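Local coordinates for N-acetylneuraminic acid (Sialic acid) synthetase (Leptospira borgpetersenii serovar Hardjo-bovis, PDB 6NCS) that synthesises N-acetylneuraminic acid (sialic acid) as a NeuB-family enzyme, probably by condensing phosphoenolpyruvate with an N-acetylmannosamine substrate at a manganese site, at the interface of chains A and B. Sequence-based numbering; all coordinates share one arbitrary frame. Chains: chain A/B, N-acetylneuraminic acid (Sialic acid) synthetase.

Contact 1: the interface of chains A and B. Residues chain A 265-270, 274; chain B 179, 188, 190-191.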
loop_
_atom_site.group_PDB
_atom_site.type_symbol
_atom_site.label_atom_id
_atom_site.label_comp_id
_atom_site.label_asym_id
_atom_site.label_seq_id
_atom_site.Cartn_x
_atom_site.Cartn_y
_atom_site.Cartn_z
ATOM N N ILE A 265 10.138 1.090 -4.071
ATOM C CA ILE A 265 10.038 0.521 -2.732
ATOM C C ILE A 265 9.192 -0.747 -2.750
ATOM O O ILE A 265 9.483 -1.715 -2.035
ATOM C CB ILE A 265 9.470 1.585 -1.767
ATOM C CG1 ILE A 265 10.499 2.693 -1.535
ATOM C CG2 ILE A 265 9.019 0.952 -0.444
ATOM C CD1 ILE A 265 9.905 3.988 -0.932
ATOM N N LEU A 266 8.119 -0.761 -3.552
ATOM C CA LEU A 266 7.321 -1.978 -3.681
ATOM C C LEU A 266 8.137 -3.116 -4.274
ATOM O O LEU A 266 7.977 -4.276 -3.869
ATOM C CB LEU A 266 6.084 -1.728 -4.547
ATOM C CG LEU A 266 5.005 -0.838 -3.937
ATOM C CD1 LEU A 266 3.968 -0.478 -4.978
ATOM C CD2 LEU A 266 4.340 -1.577 -2.784
ATOM N N GLY A 267 8.982 -2.815 -5.253
ATOM C CA GLY A 267 9.915 -3.824 -5.718
ATOM C C GLY A 267 9.269 -4.885 -6.602
ATOM O O GLY A 267 8.184 -4.709 -7.165
ATOM N N HIS A 268 9.961 -6.019 -6.699
ATOM C CA HIS A 268 9.580 -7.057 -7.647
ATOM C C HIS A 268 8.563 -8.042 -7.093
ATOM O O HIS A 268 7.966 -8.784 -7.877
ATOM C CB HIS A 268 10.830 -7.806 -8.124
ATOM C CG HIS A 268 11.714 -8.274 -7.012
ATOM N ND1 HIS A 268 11.372 -9.315 -6.181
ATOM C CD2 HIS A 268 12.932 -7.847 -6.597
ATOM C CE1 HIS A 268 12.336 -9.510 -5.298
ATOM N NE2 HIS A 268 13.293 -8.629 -5.528
ATOM N N GLY A 269 8.358 -8.077 -5.777
ATOM C CA GLY A 269 7.305 -8.887 -5.170
ATOM C C GLY A 269 7.612 -10.363 -5.070
ATOM O O GLY A 269 6.778 -11.124 -4.560
ATOM N N LYS A 270 8.772 -10.798 -5.546
ATOM C CA LYS A 270 9.118 -12.208 -5.492
ATOM C C LYS A 270 9.710 -12.566 -4.133
ATOM O O LYS A 270 10.312 -11.734 -3.449
ATOM C CB LYS A 270 10.090 -12.552 -6.620
ATOM C CG LYS A 270 9.477 -12.372 -8.003
ATOM C CD LYS A 270 10.499 -12.628 -9.108
ATOM C CE LYS A 270 10.868 -11.342 -9.834
ATOM N NZ LYS A 270 12.142 -11.469 -10.600
ATOM N N GLN A 274 17.306 -10.236 -1.329
ATOM C CA GLN A 274 18.016 -9.160 -2.013
ATOM C C GLN A 274 19.518 -9.365 -1.867
ATOM O O GLN A 274 19.990 -9.962 -0.895
ATOM C CB GLN A 274 17.634 -7.795 -1.431
ATOM C CG GLN A 274 16.131 -7.557 -1.246
ATOM C CD GLN A 274 15.409 -7.284 -2.553
ATOM O OE1 GLN A 274 15.609 -7.978 -3.548
ATOM N NE2 GLN A 274 14.569 -6.258 -2.556
ATOM N N VAL B 179 13.809 -7.593 5.283
ATOM C CA VAL B 179 15.025 -7.574 4.481
ATOM C C VAL B 179 16.206 -7.423 5.428
ATOM O O VAL B 179 16.333 -6.394 6.103
ATOM C CB VAL B 179 15.009 -6.440 3.445
ATOM C CG1 VAL B 179 16.317 -6.412 2.644
ATOM C CG2 VAL B 179 13.782 -6.567 2.542
ATOM N N ASP B 188 15.508 -1.472 -1.559
ATOM C CA ASP B 188 15.583 -2.895 -1.276
ATOM C C ASP B 188 14.356 -3.420 -0.530
ATOM O O ASP B 188 14.296 -4.617 -0.248
ATOM C CB ASP B 188 16.842 -3.204 -0.447
ATOM C CG ASP B 188 18.114 -3.242 -1.288
ATOM O OD1 ASP B 188 18.029 -3.464 -2.510
ATOM O OD2 ASP B 188 19.208 -3.047 -0.710
ATOM N N ASN B 190 11.212 -4.146 -1.108
ATOM C CA ASN B 190 10.376 -5.179 -1.734
ATOM C C ASN B 190 9.031 -5.343 -1.022
ATOM O O ASN B 190 8.591 -6.453 -0.720
ATOM C CB ASN B 190 11.117 -6.519 -1.784
ATOM C CG ASN B 190 10.474 -7.501 -2.731
ATOM O OD1 ASN B 190 9.687 -7.115 -3.591
ATOM N ND2 ASN B 190 10.791 -8.785 -2.569
ATOM N N LEU B 191 8.356 -4.221 -0.761
ATOM C CA LEU B 191 7.135 -4.304 0.028
ATOM C C LEU B 191 6.024 -5.084 -0.664
ATOM O O LEU B 191 5.093 -5.539 0.013
ATOM C CB LEU B 191 6.624 -2.905 0.379
ATOM C CG LEU B 191 7.542 -2.110 1.311
ATOM C CD1 LEU B 191 6.805 -0.838 1.742
ATOM C CD2 LEU B 191 8.026 -2.924 2.528
#

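Contact 2: the interface of chains A and B. Residues chain A 186-187, 189-192; chain B 264-268.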
loop_
_atom_site.group_PDB
_atom_site.type_symbol
_atom_site.label_atom_id
_atom_site.label_comp_id
_atom_site.label_asym_id
_atom_site.label_seq_id
_atom_site.Cartn_x
_atom_site.Cartn_y
_atom_site.Cartn_z
ATOM N N GLU A 186 -10.338 11.517 3.891
ATOM C CA GLU A 186 -9.421 10.391 4.091
ATOM C C GLU A 186 -10.161 9.103 4.429
ATOM O O GLU A 186 -9.876 8.040 3.866
ATOM C CB GLU A 186 -8.430 10.703 5.220
ATOM C CG GLU A 186 -7.246 11.540 4.828
ATOM C CD GLU A 186 -6.277 11.752 5.981
ATOM O OE1 GLU A 186 -6.532 11.265 7.106
ATOM O OE2 GLU A 186 -5.247 12.413 5.760
ATOM N N ILE A 187 -11.102 9.173 5.372
ATOM C CA ILE A 187 -11.739 7.952 5.849
ATOM C C ILE A 187 -12.662 7.331 4.817
ATOM O O ILE A 187 -13.145 6.216 5.035
ATOM C CB ILE A 187 -12.532 8.180 7.152
ATOM C CG1 ILE A 187 -13.741 9.081 6.907
ATOM C CG2 ILE A 187 -11.625 8.746 8.241
ATOM C CD1 ILE A 187 -14.676 9.157 8.098
ATOM N N ALA A 189 -11.634 6.849 1.551
ATOM C CA ALA A 189 -10.835 6.421 0.407
ATOM C C ALA A 189 -11.021 4.942 0.091
ATOM O O ALA A 189 -10.993 4.545 -1.084
ATOM C CB ALA A 189 -9.359 6.724 0.661
ATOM N N ASN A 190 -11.181 4.108 1.123
ATOM C CA ASN A 190 -11.334 2.659 0.962
ATOM C C ASN A 190 -10.298 2.087 -0.009
ATOM O O ASN A 190 -10.618 1.343 -0.941
ATOM C CB ASN A 190 -12.756 2.315 0.506
ATOM C CG ASN A 190 -13.068 0.840 0.644
ATOM O OD1 ASN A 190 -12.373 0.126 1.356
ATOM N ND2 ASN A 190 -14.114 0.378 -0.039
ATOM N N LEU A 191 -9.029 2.458 0.201
ATOM C CA LEU A 191 -7.997 2.051 -0.748
ATOM C C LEU A 191 -7.810 0.536 -0.806
ATOM O O LEU A 191 -7.300 0.029 -1.810
ATOM C CB LEU A 191 -6.658 2.726 -0.420
ATOM C CG LEU A 191 -6.628 4.252 -0.564
ATOM C CD1 LEU A 191 -5.172 4.753 -0.481
ATOM C CD2 LEU A 191 -7.273 4.728 -1.872
ATOM N N SER A 192 -8.222 -0.214 0.221
ATOM C CA SER A 192 -8.050 -1.658 0.092
ATOM C C SER A 192 -9.008 -2.264 -0.928
ATOM O O SER A 192 -8.837 -3.434 -1.287
ATOM C CB SER A 192 -8.193 -2.351 1.449
ATOM O OG SER A 192 -9.464 -2.138 2.019
ATOM N N LYS B 264 -7.371 3.597 8.431
ATOM C CA LYS B 264 -8.664 4.218 8.140
ATOM C C LYS B 264 -8.801 4.519 6.649
ATOM O O LYS B 264 -9.882 4.354 6.064
ATOM C CB LYS B 264 -8.830 5.494 8.964
ATOM N N ILE B 265 -7.708 4.954 6.025
ATOM C CA ILE B 265 -7.697 5.243 4.593
ATOM C C ILE B 265 -7.866 3.963 3.780
ATOM O O ILE B 265 -8.550 3.951 2.750
ATOM C CB ILE B 265 -6.393 5.983 4.244
ATOM C CG1 ILE B 265 -6.401 7.386 4.861
ATOM C CG2 ILE B 265 -6.196 6.082 2.730
ATOM C CD1 ILE B 265 -5.036 8.089 4.794
ATOM N N LEU B 266 -7.252 2.869 4.230
ATOM C CA LEU B 266 -7.418 1.587 3.551
ATOM C C LEU B 266 -8.859 1.113 3.616
ATOM O O LEU B 266 -9.359 0.495 2.667
ATOM C CB LEU B 266 -6.502 0.538 4.175
ATOM C CG LEU B 266 -5.028 0.654 3.833
ATOM C CD1 LEU B 266 -4.217 -0.312 4.689
ATOM C CD2 LEU B 266 -4.841 0.357 2.356
ATOM N N GLY B 267 -9.529 1.347 4.743
ATOM C CA GLY B 267 -10.938 1.032 4.814
ATOM C C GLY B 267 -11.228 -0.458 4.880
ATOM O O GLY B 267 -10.371 -1.292 5.185
ATOM N N HIS B 268 -12.484 -0.789 4.589
ATOM C CA HIS B 268 -12.957 -2.150 4.768
ATOM C C HIS B 268 -12.727 -3.026 3.549
ATOM O O HIS B 268 -12.830 -4.249 3.662
ATOM C CB HIS B 268 -14.446 -2.153 5.139
ATOM C CG HIS B 268 -15.297 -1.273 4.276
ATOM N ND1 HIS B 268 -15.417 -1.451 2.914
ATOM C CD2 HIS B 268 -16.091 -0.220 4.589
ATOM C CE1 HIS B 268 -16.235 -0.535 2.425
ATOM N NE2 HIS B 268 -16.658 0.223 3.421
HETATM O O HOH W 1 -11.724 4.190 3.992
HETATM O O HOH W 2 -9.327 -3.869 4.557
#

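Contact 3: the interface of chains A and B. Residues chain A 284, 289; chain B 129, 131-132, 153-154, 158.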
loop_
_atom_site.group_PDB
_atom_site.type_symbol
_atom_site.label_atom_id
_atom_site.label_comp_id
_atom_site.label_asym_id
_atom_site.label_seq_id
_atom_site.Cartn_x
_atom_site.Cartn_y
_atom_site.Cartn_z
ATOM N N ARG A 284 23.856 -16.933 8.464
ATOM C CA ARG A 284 22.829 -17.955 8.651
ATOM C C ARG A 284 23.327 -19.332 8.249
ATOM O O ARG A 284 23.172 -20.307 8.993
ATOM C CB ARG A 284 21.600 -17.590 7.820
ATOM C CG ARG A 284 20.455 -18.581 7.889
ATOM C CD ARG A 284 19.484 -18.312 6.754
ATOM N NE ARG A 284 19.941 -18.963 5.532
ATOM C CZ ARG A 284 19.249 -19.002 4.400
ATOM N NH1 ARG A 284 18.076 -18.388 4.318
ATOM N NH2 ARG A 284 19.741 -19.652 3.351
ATOM N N ARG A 289 22.046 -23.212 10.687
ATOM C CA ARG A 289 21.376 -24.350 10.052
ATOM C C ARG A 289 21.612 -25.561 10.946
ATOM O O ARG A 289 22.559 -26.324 10.756
ATOM C CB ARG A 289 21.899 -24.594 8.641
ATOM C CG ARG A 289 21.338 -23.678 7.567
ATOM C CD ARG A 289 21.978 -24.028 6.222
ATOM N NE ARG A 289 21.187 -23.576 5.085
ATOM C CZ ARG A 289 21.634 -23.571 3.833
ATOM N NH1 ARG A 289 22.866 -23.993 3.568
ATOM N NH2 ARG A 289 20.855 -23.140 2.850
ATOM N N CYS B 129 17.512 -14.776 10.727
ATOM C CA CYS B 129 18.674 -15.643 10.640
ATOM C C CYS B 129 18.387 -17.068 11.089
ATOM O O CYS B 129 19.225 -17.944 10.854
ATOM C CB CYS B 129 19.821 -15.048 11.471
ATOM S SG CYS B 129 19.568 -15.064 13.286
ATOM N N ILE B 131 15.515 -18.816 10.199
ATOM C CA ILE B 131 14.468 -19.412 9.380
ATOM C C ILE B 131 14.864 -20.780 8.842
ATOM O O ILE B 131 13.998 -21.528 8.368
ATOM C CB ILE B 131 14.077 -18.441 8.243
ATOM C CG1 ILE B 131 12.788 -18.913 7.560
ATOM C CG2 ILE B 131 15.230 -18.282 7.220
ATOM C CD1 ILE B 131 11.822 -17.821 7.249
ATOM N N CYS B 132 16.143 -21.142 8.929
ATOM C CA CYS B 132 16.598 -22.491 8.617
ATOM C C CYS B 132 17.084 -23.231 9.853
ATOM O O CYS B 132 17.718 -24.285 9.726
ATOM C CB CYS B 132 17.705 -22.456 7.566
ATOM S SG CYS B 132 17.200 -21.680 6.025
ATOM N N THR B 153 16.470 -13.019 4.445
ATOM C CA THR B 153 17.419 -13.987 3.864
ATOM C C THR B 153 16.750 -15.085 3.031
ATOM O O THR B 153 17.428 -15.750 2.231
ATOM C CB THR B 153 18.333 -14.684 4.912
ATOM O OG1 THR B 153 17.632 -15.733 5.603
ATOM C CG2 THR B 153 18.952 -13.706 5.921
ATOM N N ALA B 154 15.441 -15.271 3.158
ATOM C CA ALA B 154 14.819 -16.531 2.762
ATOM C C ALA B 154 14.232 -16.502 1.349
ATOM O O ALA B 154 13.630 -15.513 0.923
ATOM C CB ALA B 154 13.722 -16.927 3.754
ATOM N N GLU B 158 12.550 -21.911 1.194
ATOM C CA GLU B 158 12.941 -21.900 2.600
ATOM C C GLU B 158 11.789 -21.436 3.488
ATOM O O GLU B 158 11.599 -21.959 4.596
ATOM C CB GLU B 158 14.176 -21.014 2.779
ATOM C CG GLU B 158 15.427 -21.627 2.191
ATOM C CD GLU B 158 16.568 -20.634 2.006
ATOM O OE1 GLU B 158 16.331 -19.411 2.063
ATOM O OE2 GLU B 158 17.710 -21.089 1.786
#

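Contact 4: the interface of chains A and B. Residues chain A 151, 159, 193, 196-197, 200; chain B 271.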
loop_
_atom_site.group_PDB
_atom_site.type_symbol
_atom_site.label_atom_id
_atom_site.label_comp_id
_atom_site.label_asym_id
_atom_site.label_seq_id
_atom_site.Cartn_x
_atom_site.Cartn_y
_atom_site.Cartn_z
ATOM N N ARG A 151 -15.257 3.326 -10.992
ATOM C CA ARG A 151 -16.389 2.668 -10.339
ATOM C C ARG A 151 -16.933 3.431 -9.133
ATOM O O ARG A 151 -17.584 2.827 -8.277
ATOM C CB ARG A 151 -16.047 1.219 -9.941
ATOM C CG ARG A 151 -14.741 0.949 -9.146
ATOM C CD ARG A 151 -14.786 1.485 -7.696
ATOM N NE ARG A 151 -15.987 1.088 -6.954
ATOM C CZ ARG A 151 -15.967 0.609 -5.712
ATOM N NH1 ARG A 151 -14.812 0.471 -5.079
ATOM N NH2 ARG A 151 -17.096 0.280 -5.096
ATOM N N ILE A 159 -20.538 -3.301 -10.792
ATOM C CA ILE A 159 -19.223 -3.417 -11.424
ATOM C C ILE A 159 -19.176 -4.637 -12.338
ATOM O O ILE A 159 -18.693 -4.567 -13.474
ATOM C CB ILE A 159 -18.127 -3.485 -10.347
ATOM C CG1 ILE A 159 -18.021 -2.139 -9.618
ATOM C CG2 ILE A 159 -16.788 -3.909 -10.955
ATOM C CD1 ILE A 159 -17.104 -2.188 -8.386
ATOM N N ALA A 193 -9.985 -1.496 -1.428
ATOM C CA ALA A 193 -10.793 -1.989 -2.545
ATOM C C ALA A 193 -9.931 -2.269 -3.772
ATOM O O ALA A 193 -10.306 -3.086 -4.621
ATOM C CB ALA A 193 -11.884 -0.981 -2.897
ATOM N N THR A 196 -8.912 -5.787 -3.417
ATOM C CA THR A 196 -10.107 -6.589 -3.651
ATOM C C THR A 196 -10.360 -6.751 -5.140
ATOM O O THR A 196 -10.649 -7.854 -5.619
ATOM C CB THR A 196 -11.308 -5.938 -2.966
ATOM O OG1 THR A 196 -11.086 -5.920 -1.554
ATOM C CG2 THR A 196 -12.594 -6.706 -3.263
ATOM N N LEU A 197 -10.239 -5.656 -5.892
ATOM C CA LEU A 197 -10.438 -5.722 -7.335
ATOM C C LEU A 197 -9.312 -6.492 -8.019
ATOM O O LEU A 197 -9.565 -7.255 -8.958
ATOM C CB LEU A 197 -10.550 -4.312 -7.919
ATOM C CG LEU A 197 -11.783 -3.496 -7.519
ATOM C CD1 LEU A 197 -11.610 -2.074 -8.010
ATOM C CD2 LEU A 197 -13.045 -4.120 -8.122
ATOM N N LYS A 200 -9.989 -10.027 -7.757
ATOM C CA LYS A 200 -11.196 -10.472 -8.436
ATOM C C LYS A 200 -11.023 -10.538 -9.944
ATOM O O LYS A 200 -11.623 -11.405 -10.588
ATOM C CB LYS A 200 -12.362 -9.535 -8.096
ATOM C CG LYS A 200 -13.715 -9.990 -8.605
ATOM C CD LYS A 200 -14.835 -9.158 -7.994
ATOM C CE LYS A 200 -16.194 -9.768 -8.292
ATOM N NZ LYS A 200 -17.290 -9.030 -7.606
ATOM N N LEU B 271 -16.620 -3.854 -1.905
ATOM C CA LEU B 271 -17.056 -3.144 -3.111
ATOM C C LEU B 271 -18.485 -2.644 -2.911
ATOM O O LEU B 271 -19.460 -3.169 -3.454
ATOM C CB LEU B 271 -16.939 -4.040 -4.334
ATOM C CG LEU B 271 -15.545 -4.623 -4.555
ATOM C CD1 LEU B 271 -15.570 -5.535 -5.773
ATOM C CD2 LEU B 271 -14.501 -3.512 -4.682
#

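Contact 1: the interface of chains A and B
B:Asn190 and B:Leu191 meet the end of helix 249-266 of chain A and the loop A:Gly267-A:Lys270 that follows it. The apolar contact pairs A:Ile265 with B:Leu191. The two side chains lie side by side, with CG2 of A:Ile265 3.6 Å from CD1 of B:Leu191.

The polar contacts start beside this pair, where B:Leu191 N donates to the carbonyl O of A:Ile265. B:Asn190 uses both ends of its carboxamide. Its carbonyl OD1 accepts the backbone N-H of A:Gly269 at 2.7 Å between OD1 and N, in the carbonyl plane and on a lone pair. ND2 of B:Asn190 donates a hydrogen bond to the backbone O of A:Lys270, a poorly ordered residue, 3.1 Å away and nearly in the amide plane. CG lies anti to the backbone N (chi1 -165°), which sends the amide out toward this loop. Together the two bonds fix the turn of the amide.

A second polar group is the pair A:His268 and A:Gln274. The imidazole lies against the B:Asn190 amide with the planes 49° apart, and OD1 sits over one ring face near its rim. Bonds in the ring plane hold the imidazole: ND1 accepts from A:Lys270 N, and NE2 donates to A:Gln274 OE1. NE2 of A:Gln274 donates to the backbone O of B:Asp188 at 2.8 Å; the N-H points almost straight at the oxygen (175° at H), but NE2 stands well above that carbonyl plane.

Contact 2: the interface of chains A and B
This is part of a two-fold symmetric interface between two NeuB-family barrels, and it joins the end of helix 249-266 in chain B to the segment A:Glu186-A:Ser192. It may help hold a biological dimer, although the structure alone does not prove one.

A:Ser192 takes hold of the helix end twice. Its backbone N donates to the carbonyl O of B:Leu266 at 2.8 Å, in the carbonyl plane and on a lone pair. Its hydroxyl OG donates to the same B:Leu266 O at 2.7 Å, from above that plane. OG stands between the backbone N and the carbonyl carbon (chi1 61°), which brings it over the oxygen its own N-H also reaches.

Water extends the polar contact. Water 1 lies 2.8 Å from the backbone O of B:Lys264 and also meets A:Ile187 O and A:Asn190 N. Water 2 joins A:Ser192 OG to the backbone O of B:Gly267, 2.8 Å from that O.

B:Ile265 provides apolar surface. Its CG1 branch meets CB of A:Glu186 at 3.9 Å, and the tip CD1 touches the outer part of that extended side chain. CG2 of B:Ile265 faces the methyl CB of A:Ala189 at 3.8 Å. At the other end of the patch, the carboxamide of A:Asn190 crosses B:His268 at about a right angle, its plane 63° from the ring. There ND2 of A:Asn190 is 3.4 Å from CE1 of B:His268.

Contact 3: the interface of chains A and B
A:Arg284, in the helical backbone of 278-287, touches B:Thr153, a loop residue with a positive phi of 79°. The arginine chain bends at chi3 (84°), bringing the guanidinium down to B:Glu158. The two side chains meet tip to tip. NH1 of A:Arg284 donates to OE1 of B:Glu158 at 3.0 Å, and NH2 of A:Arg284 donates to OE2 of B:Glu158 at 2.9 Å, so the pair is both hydrogen-bonded and a salt bridge. This is an end-on grip, one nitrogen to each carboxylate oxygen, but the planes are 77° apart. Each nitrogen therefore meets its oxygen from above the carboxylate plane.

NH1 of A:Arg284 also donates to the hydroxyl OG1 of B:Thr153, 3.0 Å away. The sulfur SG of B:Cys132 lies over the centre of one guanidinium face, 3.7 Å from CZ of A:Arg284. Nearer the backbone, CG of A:Arg284 packs on the carbonyl O of B:Cys129. A:Arg289 is poorly ordered; its NH2 lies 3.9 Å from OE2 of B:Glu158, a long and doubtful salt bridge.

B:Glu158 stands in the first turn of helix 156-169. The C-terminal helix 278-287 of chain A thus lies across the partner's barrel, near that helix start and the loops at B:Cys129-B:Cys132 and B:Thr153.

Contact 4: the interface of chains A and B
Helix 193-200 of chain A packs against the side chain of B:Leu271, a residue of the chain B segment beyond helix 249-266. The partner hides 98 Å² of this leucine. The contact rests on packing of carbon groups.

Both methyls of B:Leu271 pack on A:Leu197. CD1 of B:Leu271 lies against CD2 of A:Leu197 at 3.7 Å. CD2 of B:Leu271 meets the same A:Leu197 methyl, CD2, at 3.8 Å. It also reaches toward the neighbouring turn of the helix, where CD2 of B:Leu271 is 4.1 Å from CB of A:Ala193. One branch of A:Leu197 thus bears both methyls, and the two leucines cross at a slant. A:Thr196 comes tip to tip with the leucine. The methyl CG2 of A:Thr196 is 3.8 Å from CG of B:Leu271. CG2 is anti to the threonine backbone N, and this turns the methyl, not the hydroxyl, toward the leucine (OG1 at chi1 -63°).

A:Ile159, A:Lys200 and the bent side chain of A:Arg151 lie at the margin of the leucine. The guanidinium of A:Arg151 comes up beside its backbone, crossing the leucine side chain at about a right angle.

In the barrel fold of chain A, A:Arg151 follows strand 146-150 and A:Ile159 belongs to helix 156-168. B:Leu271 packs mainly on helix 193-200, with A:Ile159 of helix 156-168 at its margin, near the loop that leaves the strand.

Contacts 1 and 2 are largely two-fold twins: the end of helix 249-266 of one chain meets residues 186-192 of the other, with the chains exchanged. Their C-alpha centres are about 23 Å apart. Contact 4 lies about 13 Å from contact 2 and uses the next part of the same chain, so the chain B segment from the end of helix 249-266 to B:Leu271 lies along chain A. Contact 3 lies about 18 Å from contact 1, reached by the C-terminal helix of chain A. Contacts 3 and 4 are about 37 Å apart. Each chain thus extends a C-terminal arm over its partner, which probably stabilises a dimer.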